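PDB 2PF5: tumor necrosis factor-inducible gene 6 protein from Homo sapiens, which binds hyaluronan through its Link module and transfers heavy chains from inter-alpha-inhibitor onto hyaluronan, thereby organising the extracellular matrix during tissue remodelling. Local coordinates for residues Y12-Y16 against A17-A21. Numbering follows the deposited sequence.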
ATOM      1  N   TYR A  12      -5.590   6.512  -6.824  1.00 18.96           N
ATOM      2  CA  TYR A  12      -4.290   6.598  -7.522  1.00 18.98           C
ATOM      3  C   TYR A  12      -3.848   8.051  -7.731  1.00 19.11           C
ATOM      4  O   TYR A  12      -3.691   8.527  -8.869  1.00 18.67           O
ATOM      5  CB  TYR A  12      -4.301   5.812  -8.857  1.00 19.71           C
ATOM      6  CG  TYR A  12      -4.531   4.300  -8.746  1.00 19.68           C
ATOM      7  CD1 TYR A  12      -4.400   3.609  -7.527  1.00 21.35           C
ATOM      8  CD2 TYR A  12      -4.833   3.561  -9.874  1.00 22.07           C
ATOM      9  CE1 TYR A  12      -4.619   2.226  -7.456  1.00 20.61           C
ATOM     10  CE2 TYR A  12      -5.042   2.194  -9.819  1.00 21.74           C
ATOM     11  CZ  TYR A  12      -4.915   1.525  -8.619  1.00 22.86           C
ATOM     12  OH  TYR A  12      -5.132   0.163  -8.621  1.00 21.46           O
ATOM     13  N   LYS A  13      -3.676   8.763  -6.625  1.00 18.51           N
ATOM     14  CA  LYS A  13      -3.291  10.158  -6.678  1.00 18.96           C
ATOM     15  C   LYS A  13      -2.152  10.492  -5.692  1.00 18.66           C
ATOM     16  O   LYS A  13      -1.851  11.665  -5.468  1.00 18.66           O
ATOM     17  CB  LYS A  13      -4.544  11.031  -6.473  1.00 18.47           C
ATOM     18  CG  LYS A  13      -5.233  11.369  -7.804  1.00 22.11           C
ATOM     19  CD  LYS A  13      -6.716  11.497  -7.659  1.00 28.28           C
ATOM     20  CE  LYS A  13      -7.383  11.713  -9.022  1.00 29.46           C
ATOM     21  NZ  LYS A  13      -6.985  12.987  -9.705  1.00 32.82           N
ATOM     22  N   LEU A  14      -1.502   9.471  -5.124  1.00 17.86           N
ATOM     23  CA  LEU A  14      -0.370   9.703  -4.223  1.00 17.89           C
ATOM     24  C   LEU A  14       0.955   9.290  -4.848  1.00 18.55           C
ATOM     25  O   LEU A  14       1.100   8.165  -5.312  1.00 18.48           O
ATOM     26  CB  LEU A  14      -0.520   8.955  -2.874  1.00 17.97           C
ATOM     27  CG  LEU A  14      -1.764   9.309  -2.044  1.00 16.81           C
ATOM     28  CD1 LEU A  14      -1.974   8.183  -1.014  1.00 17.37           C
ATOM     29  CD2 LEU A  14      -1.601  10.619  -1.364  1.00 17.97           C
ATOM     30  N   THR A  15       1.934  10.202  -4.832  1.00 18.77           N
ATOM     31  CA  THR A  15       3.313   9.834  -5.167  1.00 18.50           C
ATOM     32  C   THR A  15       3.848   9.030  -3.995  1.00 18.79           C
ATOM     33  O   THR A  15       3.205   8.977  -2.924  1.00 18.30           O
ATOM     34  CB  THR A  15       4.215  11.066  -5.377  1.00 18.44           C
ATOM     35  OG1 THR A  15       4.289  11.787  -4.139  1.00 16.35           O
ATOM     36  CG2 THR A  15       3.660  12.001  -6.503  1.00 18.29           C
ATOM     37  N   TYR A  16       5.023   8.426  -4.168  1.00 18.11           N
ATOM     38  CA  TYR A  16       5.648   7.675  -3.092  1.00 19.24           C
ATOM     39  C   TYR A  16       5.838   8.552  -1.852  1.00 18.25           C
ATOM     40  O   TYR A  16       5.490   8.157  -0.747  1.00 16.94           O
ATOM     41  CB  TYR A  16       7.006   7.100  -3.523  1.00 19.25           C
ATOM     42  CG  TYR A  16       7.717   6.365  -2.399  1.00 22.61           C
ATOM     43  CD1 TYR A  16       7.110   5.263  -1.782  1.00 21.51           C
ATOM     44  CD2 TYR A  16       8.983   6.767  -1.950  1.00 22.59           C
ATOM     45  CE1 TYR A  16       7.730   4.585  -0.740  1.00 24.94           C
ATOM     46  CE2 TYR A  16       9.640   6.061  -0.903  1.00 25.86           C
ATOM     47  CZ  TYR A  16       8.986   4.986  -0.302  1.00 24.05           C
ATOM     48  OH  TYR A  16       9.571   4.244   0.703  1.00 28.34           O
ATOM     49  N   ALA A  17       6.402   9.746  -2.043  1.00 17.09           N
ATOM     50  CA  ALA A  17       6.650  10.656  -0.896  1.00 16.56           C
ATOM     51  C   ALA A  17       5.334  11.049  -0.220  1.00 16.80           C
ATOM     52  O   ALA A  17       5.292  11.203   1.004  1.00 17.47           O
ATOM     53  CB  ALA A  17       7.430  11.947  -1.357  1.00 17.03           C
ATOM     54  N   GLU A  18       4.279  11.260  -1.003  1.00 16.32           N
ATOM     55  CA  GLU A  18       2.987  11.651  -0.451  1.00 17.51           C
ATOM     56  C   GLU A  18       2.359  10.497   0.325  1.00 17.57           C
ATOM     57  O   GLU A  18       1.772  10.688   1.407  1.00 17.08           O
ATOM     58  CB  GLU A  18       2.043  12.097  -1.560  1.00 18.34           C
ATOM     59  CG  GLU A  18       2.495  13.427  -2.143  1.00 19.67           C
ATOM     60  CD  GLU A  18       1.700  13.867  -3.349  1.00 22.72           C
ATOM     61  OE1 GLU A  18       1.069  13.025  -4.042  1.00 20.39           O
ATOM     62  OE2 GLU A  18       1.769  15.086  -3.626  1.00 22.56           O
ATOM     63  N   ALA A  19       2.461   9.314  -0.256  1.00 18.34           N
ATOM     64  CA  ALA A  19       1.999   8.094   0.433  1.00 18.53           C
ATOM     65  C   ALA A  19       2.692   7.933   1.807  1.00 17.64           C
ATOM     66  O   ALA A  19       2.043   7.699   2.844  1.00 18.17           O
ATOM     67  CB  ALA A  19       2.274   6.892  -0.437  1.00 18.54           C
ATOM     68  N   LYS A  20       4.012   8.004   1.817  1.00 17.40           N
ATOM     69  CA  LYS A  20       4.770   7.962   3.048  1.00 17.67           C
ATOM     70  C   LYS A  20       4.326   9.042   4.056  1.00 17.17           C
ATOM     71  O   LYS A  20       4.147   8.763   5.248  1.00 15.57           O
ATOM     72  CB  LYS A  20       6.268   8.063   2.691  1.00 19.43           C
ATOM     73  CG  LYS A  20       7.232   7.928   3.817  1.00 22.48           C
ATOM     74  CD  LYS A  20       8.591   7.550   3.235  1.00 25.72           C
ATOM     75  CE  LYS A  20       9.701   7.921   4.177  1.00 32.19           C
ATOM     76  NZ  LYS A  20      11.034   7.554   3.590  1.00 35.19           N
ATOM     77  N   ALA A  21       4.167  10.296   3.596  1.00 15.97           N
ATOM     78  CA  ALA A  21       3.663  11.376   4.436  1.00 15.88           C
ATOM     79  C   ALA A  21       2.246  11.138   5.010  1.00 16.38           C
ATOM     80  O   ALA A  21       1.976  11.452   6.183  1.00 15.31           O
ATOM     81  CB  ALA A  21       3.744  12.752   3.636  1.00 16.08           C
TER
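A capping box between Thr15 and Glu18 opens helix 16-25 of the Link module, each residue using its side chain to bind the other's backbone N-H. At the N-cap, Thr15 OG1 accepts from Glu18 N at 3.2 Å, a moderately bent bond. The torsion of Thr15 (chi1 63°) sets OG1 between its own N and carbonyl carbon, turned to the first turn of the helix, while CG2 lies beside the backbone N, 3.7 Å from Glu18 OE1. In return, Thr15 N donates to Glu18 OE1 at 3.1 Å. The bond is almost straight, and the N-H meets the anti side of this oxygen, 32° out of the carboxylate plane. Glu18 reaches back with CG anti to its carbonyl carbon and an extended chain, and its CG passes 3.1 Å from Thr15 OG1. The negative carboxylate beside the helix N-terminus would be expected to interact favourably with the helix dipole. Regular helical bonding begins alongside the box: Ala19 N donates to Thr15 O at 2.8 Å, and Lys20 N to Tyr16 O. On the inward side, Leu14 CB lies 4.2 Å from Ala19 CB, and Leu14 CD2 rests against Glu18 CB. Leu14 and Ala19 also both touch Ala90 of strand 89-93, joining the start of the helix to the sheet. The ring of Tyr16 meets Trp51 and forms a cation-pi contact with Arg84. Reciprocal side-chain-to-backbone bonding of this kind is the signature of the capping box, here marking the loop-to-helix transition of the Link fold.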